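Local coordinates for protein restriction endonuclease S subunits (Thermoanaerobacter tengcongensis, PDB 3OKG) that probably recognises specific DNA as the S subunit of a type I methyltransferase, which is composed of M and S polypeptides, at residues Val52-Ser57 against Thr116-Ile121; Val90-Thr95 against Lys100-Val105. All coordinates share one frame; numbering follows the deposited sequence.

Contact 1 (Val52-Ser57 against Thr116-Ile121). With SO4 (sulfate ion), chain D.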
loop_
_atom_site.group_PDB
_atom_site.type_symbol
_atom_site.label_atom_id
_atom_site.label_comp_id
_atom_site.label_asym_id
_atom_site.label_seq_id
_atom_site.Cartn_x
_atom_site.Cartn_y
_atom_site.Cartn_z
ATOM N N VAL A 52 24.893 17.487 -18.896
ATOM C CA VAL A 52 24.043 16.651 -18.059
ATOM C C VAL A 52 22.746 16.366 -18.802
ATOM O O VAL A 52 22.129 17.297 -19.342
ATOM C CB VAL A 52 23.740 17.328 -16.713
ATOM C CG1 VAL A 52 22.846 16.416 -15.889
ATOM C CG2 VAL A 52 25.041 17.613 -15.952
ATOM N N TYR A 53 22.346 15.092 -18.866
ATOM C CA TYR A 53 21.187 14.685 -19.657
ATOM C C TYR A 53 20.052 14.243 -18.750
ATOM O O TYR A 53 20.249 13.399 -17.873
ATOM C CB TYR A 53 21.558 13.517 -20.562
ATOM C CG TYR A 53 20.474 13.078 -21.494
ATOM C CD1 TYR A 53 19.676 14.011 -22.148
ATOM C CD2 TYR A 53 20.267 11.740 -21.750
ATOM C CE1 TYR A 53 18.667 13.604 -23.002
ATOM C CE2 TYR A 53 19.274 11.324 -22.626
ATOM C CZ TYR A 53 18.488 12.271 -23.250
ATOM O OH TYR A 53 17.509 11.860 -24.119
ATOM N N VAL A 54 18.876 14.823 -18.965
ATOM C CA VAL A 54 17.658 14.405 -18.273
ATOM C C VAL A 54 16.744 13.594 -19.219
ATOM O O VAL A 54 16.152 14.140 -20.138
ATOM C CB VAL A 54 16.879 15.633 -17.738
ATOM C CG1 VAL A 54 15.717 15.164 -16.880
ATOM C CG2 VAL A 54 17.814 16.576 -16.927
ATOM N N ASP A 55 16.647 12.287 -19.004
ATOM C CA ASP A 55 15.687 11.484 -19.740
ATOM C C ASP A 55 14.574 11.117 -18.791
ATOM O O ASP A 55 14.558 11.561 -17.646
ATOM C CB ASP A 55 16.331 10.232 -20.349
ATOM C CG ASP A 55 16.957 9.320 -19.313
ATOM O OD1 ASP A 55 16.918 9.621 -18.099
ATOM O OD2 ASP A 55 17.511 8.290 -19.731
ATOM N N ILE A 56 13.632 10.315 -19.277
ATOM C CA ILE A 56 12.481 9.908 -18.481
ATOM C C ILE A 56 12.914 9.171 -17.220
ATOM O O ILE A 56 12.381 9.409 -16.137
ATOM C CB ILE A 56 11.527 9.008 -19.288
ATOM C CG1 ILE A 56 10.959 9.772 -20.486
ATOM C CG2 ILE A 56 10.405 8.490 -18.400
ATOM C CD1 ILE A 56 10.351 11.109 -20.125
ATOM N N SER A 57 13.883 8.273 -17.368
ATOM C CA SER A 57 14.377 7.505 -16.238
ATOM C C SER A 57 14.947 8.399 -15.135
ATOM O O SER A 57 15.017 7.968 -13.978
ATOM C CB SER A 57 15.417 6.463 -16.688
ATOM O OG SER A 57 16.704 7.052 -16.748
ATOM N N THR A 116 14.072 14.907 -26.221
ATOM C CA THR A 116 13.003 15.455 -27.072
ATOM C C THR A 116 11.641 14.865 -26.687
ATOM O O THR A 116 10.597 15.355 -27.120
ATOM C CB THR A 116 13.253 15.116 -28.553
ATOM O OG1 THR A 116 13.517 13.713 -28.654
ATOM C CG2 THR A 116 14.437 15.915 -29.096
ATOM N N GLY A 117 11.659 13.786 -25.916
ATOM C CA GLY A 117 10.426 13.216 -25.388
ATOM C C GLY A 117 9.714 14.072 -24.340
ATOM O O GLY A 117 8.594 13.739 -23.925
ATOM N N PHE A 118 10.359 15.152 -23.885
ATOM C CA PHE A 118 9.694 16.114 -22.996
ATOM C C PHE A 118 9.240 17.343 -23.726
ATOM O O PHE A 118 9.987 17.946 -24.511
ATOM C CB PHE A 118 10.629 16.622 -21.885
ATOM C CG PHE A 118 11.055 15.574 -20.884
ATOM C CD1 PHE A 118 10.203 15.197 -19.848
ATOM C CD2 PHE A 118 12.337 15.028 -20.926
ATOM C CE1 PHE A 118 10.594 14.242 -18.887
ATOM C CE2 PHE A 118 12.751 14.078 -19.958
ATOM C CZ PHE A 118 11.882 13.690 -18.930
ATOM N N CYS A 119 8.034 17.782 -23.408
ATOM C CA CYS A 119 7.625 19.131 -23.763
ATOM C C CYS A 119 8.239 20.113 -22.756
ATOM O O CYS A 119 8.070 19.941 -21.542
ATOM C CB CYS A 119 6.093 19.229 -23.705
ATOM S SG CYS A 119 5.474 20.887 -23.979
ATOM N N VAL A 120 8.918 21.149 -23.245
ATOM C CA VAL A 120 9.618 22.091 -22.338
ATOM C C VAL A 120 8.742 23.336 -22.145
ATOM O O VAL A 120 8.439 24.035 -23.086
ATOM C CB VAL A 120 11.038 22.481 -22.849
ATOM C CG1 VAL A 120 11.686 23.480 -21.890
ATOM C CG2 VAL A 120 11.966 21.232 -22.926
ATOM N N ILE A 121 8.312 23.557 -20.913
ATOM C CA ILE A 121 7.343 24.576 -20.577
ATOM C C ILE A 121 8.070 25.640 -19.760
ATOM O O ILE A 121 8.309 25.449 -18.564
ATOM C CB ILE A 121 6.205 23.927 -19.732
ATOM C CG1 ILE A 121 5.361 22.992 -20.619
ATOM C CG2 ILE A 121 5.369 24.982 -19.033
ATOM C CD1 ILE A 121 4.624 21.875 -19.805
HETATM S S SO4 D . 13.477 9.046 -23.065
HETATM O O1 SO4 D . 13.904 9.604 -24.337
HETATM O O2 SO4 D . 13.375 10.134 -22.088
HETATM O O3 SO4 D . 12.146 8.463 -23.205
HETATM O O4 SO4 D . 14.434 8.057 -22.612
#

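Contact 2 (Val90-Thr95 against Lys100-Val105)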
loop_
_atom_site.group_PDB
_atom_site.type_symbol
_atom_site.label_atom_id
_atom_site.label_comp_id
_atom_site.label_asym_id
_atom_site.label_seq_id
_atom_site.Cartn_x
_atom_site.Cartn_y
_atom_site.Cartn_z
ATOM N N VAL A 90 9.534 23.670 -16.706
ATOM C CA VAL A 90 8.851 22.438 -16.383
ATOM C C VAL A 90 9.046 21.508 -17.558
ATOM O O VAL A 90 8.839 21.910 -18.706
ATOM C CB VAL A 90 7.346 22.704 -16.129
ATOM C CG1 VAL A 90 6.577 21.373 -15.971
ATOM C CG2 VAL A 90 7.178 23.594 -14.880
ATOM N N ILE A 91 9.434 20.260 -17.304
ATOM C CA ILE A 91 9.501 19.298 -18.398
ATOM C C ILE A 91 8.405 18.269 -18.203
ATOM O O ILE A 91 8.204 17.759 -17.119
ATOM C CB ILE A 91 10.892 18.629 -18.499
ATOM C CG1 ILE A 91 11.300 18.070 -17.131
ATOM C CG2 ILE A 91 11.931 19.684 -18.864
ATOM C CD1 ILE A 91 12.604 17.209 -17.180
ATOM N N PHE A 92 7.703 17.959 -19.281
ATOM C CA PHE A 92 6.462 17.193 -19.209
ATOM C C PHE A 92 6.537 16.089 -20.277
ATOM O O PHE A 92 6.562 16.392 -21.467
ATOM C CB PHE A 92 5.314 18.164 -19.553
ATOM C CG PHE A 92 3.953 17.522 -19.561
ATOM C CD1 PHE A 92 3.091 17.688 -18.490
ATOM C CD2 PHE A 92 3.531 16.771 -20.664
ATOM C CE1 PHE A 92 1.835 17.110 -18.500
ATOM C CE2 PHE A 92 2.279 16.193 -20.680
ATOM C CZ PHE A 92 1.428 16.358 -19.596
ATOM N N ALA A 93 6.656 14.833 -19.868
ATOM C CA ALA A 93 6.844 13.764 -20.858
ATOM C C ALA A 93 5.589 13.651 -21.714
ATOM O O ALA A 93 4.482 13.633 -21.177
ATOM C CB ALA A 93 7.130 12.442 -20.173
ATOM N N THR A 94 5.756 13.594 -23.039
ATOM C CA THR A 94 4.603 13.454 -23.920
ATOM C C THR A 94 4.209 11.985 -24.121
ATOM O O THR A 94 3.100 11.709 -24.512
ATOM C CB THR A 94 4.800 14.162 -25.256
ATOM O OG1 THR A 94 6.036 13.735 -25.865
ATOM C CG2 THR A 94 4.833 15.666 -25.026
ATOM N N THR A 95 5.121 11.066 -23.825
ATOM C CA THR A 95 4.803 9.634 -23.791
ATOM C C THR A 95 4.159 9.259 -22.447
ATOM O O THR A 95 4.587 9.753 -21.401
ATOM C CB THR A 95 6.084 8.818 -23.974
ATOM O OG1 THR A 95 6.542 8.972 -25.323
ATOM C CG2 THR A 95 5.838 7.335 -23.691
ATOM N N LYS A 100 3.014 10.815 -15.049
ATOM C CA LYS A 100 3.458 12.044 -14.384
ATOM C C LYS A 100 4.972 12.146 -14.308
ATOM O O LYS A 100 5.532 12.604 -13.306
ATOM C CB LYS A 100 2.854 12.195 -12.982
ATOM C CG LYS A 100 1.367 11.902 -12.907
ATOM C CD LYS A 100 0.531 12.994 -13.469
ATOM C CE LYS A 100 -0.947 12.754 -13.057
ATOM N NZ LYS A 100 -1.838 13.832 -13.566
ATOM N N ASN A 101 5.637 11.746 -15.380
ATOM C CA ASN A 101 7.046 12.084 -15.531
ATOM C C ASN A 101 7.151 13.564 -15.866
ATOM O O ASN A 101 7.309 13.978 -17.018
ATOM C CB ASN A 101 7.695 11.177 -16.582
ATOM C CG ASN A 101 7.854 9.770 -16.062
ATOM O OD1 ASN A 101 7.373 8.811 -16.660
ATOM N ND2 ASN A 101 8.493 9.649 -14.899
ATOM N N ILE A 102 7.032 14.378 -14.826
ATOM C CA ILE A 102 6.871 15.810 -15.007
ATOM C C ILE A 102 7.653 16.439 -13.875
ATOM O O ILE A 102 7.460 16.039 -12.731
ATOM C CB ILE A 102 5.403 16.213 -14.832
ATOM C CG1 ILE A 102 4.517 15.527 -15.901
ATOM C CG2 ILE A 102 5.258 17.751 -14.872
ATOM C CD1 ILE A 102 3.035 15.538 -15.528
ATOM N N ALA A 103 8.506 17.422 -14.167
ATOM C CA ALA A 103 9.428 17.900 -13.124
ATOM C C ALA A 103 9.832 19.311 -13.365
ATOM O O ALA A 103 9.746 19.792 -14.488
ATOM C CB ALA A 103 10.661 17.023 -13.097
ATOM N N LEU A 104 10.313 19.956 -12.304
ATOM C CA LEU A 104 10.782 21.337 -12.370
ATOM C C LEU A 104 12.292 21.331 -12.418
ATOM O O LEU A 104 12.935 20.642 -11.639
ATOM C CB LEU A 104 10.322 22.101 -11.130
ATOM C CG LEU A 104 10.759 23.566 -10.980
ATOM C CD1 LEU A 104 10.084 24.440 -12.057
ATOM C CD2 LEU A 104 10.425 24.054 -9.570
ATOM N N VAL A 105 12.858 22.066 -13.356
ATOM C CA VAL A 105 14.296 22.028 -13.557
ATOM C C VAL A 105 14.966 22.943 -12.521
ATOM O O VAL A 105 14.657 24.135 -12.467
ATOM C CB VAL A 105 14.659 22.493 -14.987
ATOM C CG1 VAL A 105 16.205 22.588 -15.158
ATOM C CG2 VAL A 105 14.041 21.539 -16.041
HETATM O O HOH W 1 6.321 8.867 -19.444
#

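Contact 1 (Val52-Ser57 against Thr116-Ile121)
The ring of F118 packs against the turn that follows strand 50-54, where I56 covers part of one face. The CD1 methyl of I56 sits on that face, 3.2 Å from F118 CZ, a very close carbon-carbon approach. At the ring's edge come backbone oxygens instead: V54 O lies 3.4 Å from F118 CE2, and D55 O meets CZ in the ring plane, where the C-H bonds carry slight positive charge. The ring reaches this spot because CG stands opposite the carbonyl carbon, beside the backbone N (chi1 -66°). F118 opens strand 118-121, and by packing on V54 and I56 it links the three-stranded antiparallel sheet to the mixed sheet holding 50-54, within one DNA specificity domain; I91 packs against it too. An alanine at F118 is likely to open a gap beside I56 CD1 and strip that methyl of its aromatic partner. The outer side is looser and polar. There a sulfate, probably from the crystallisation liquor, accepts a hydrogen bond at O2 from I56 N (2.8 Å), with S115 OG and R80 NH1 also holding it. Elsewhere on the turn S57 OG donates to D55 OD1 at 2.9 Å, on the syn side but 33° out of the carboxylate plane.

Contact 2 (Val90-Thr95 against Lys100-Val105)
The F92 ring and the I102 side chain run alongside each other in the same direction, with I102 CD1 3.6 Å from F92 CE1 in an oblique approach. C137 of helix 130-137, V164 of helix 161-165 and I121 also pack on F92. With CG turned opposite its own backbone N (chi1 178°), the ring comes alongside its cross-strand neighbour. On the same face of the sheet V90 CG1 meets I102 CG2 at 4.0 Å, and V90 CG2 touches L104 CD1, those two side chains set roughly perpendicular. The other face carries I91 and A103, where I91 CG2 runs up to V105 CG2 at 4.0 Å. Strands 90-93 and 102-104 form an antiparallel beta hairpin, their axes 4.7 Å apart. I91 and A103 are its hydrogen-bonded pair: I91 N gives to A103 O at 2.9 Å and A103 N returns a bond to I91 O at 3.0 Å. V90 with L104 and F92 with I102 are non-hydrogen-bonded pairs. Toward the turn A93 N donates to N101 O, and N101 is the centre of an inverse gamma turn; one water donates to both N101 OD1 and T95 O. Backbone bonds thus pair most of the polar groups facing each other across the strands and leave the faces to hydrocarbon, whereas water bridges the polar groups where the hairpin opens into its loop.

How the contacts relate
Contact 2 is the more buried of the two and holds neighbouring strands by backbone bonds; contact 1 is only partly buried and joins two different sheets by side-chain packing, with a bound anion at its outer side. They share one sheet: strand 90-93 lies between 102-104 and 118-121, and I121 N and C119 N probably hydrogen-bond to V90 O and F92 O. Along the chain, the 90-105 hairpin is nested inside the long excursion between 52-57 and 116-121. I56 adds a side-chain link, its CD1 packing on A93 CB and its CG2 near N101 OD1, so one isoleucine touches both the phenylalanine of contact 1 and the turn end of the hairpin.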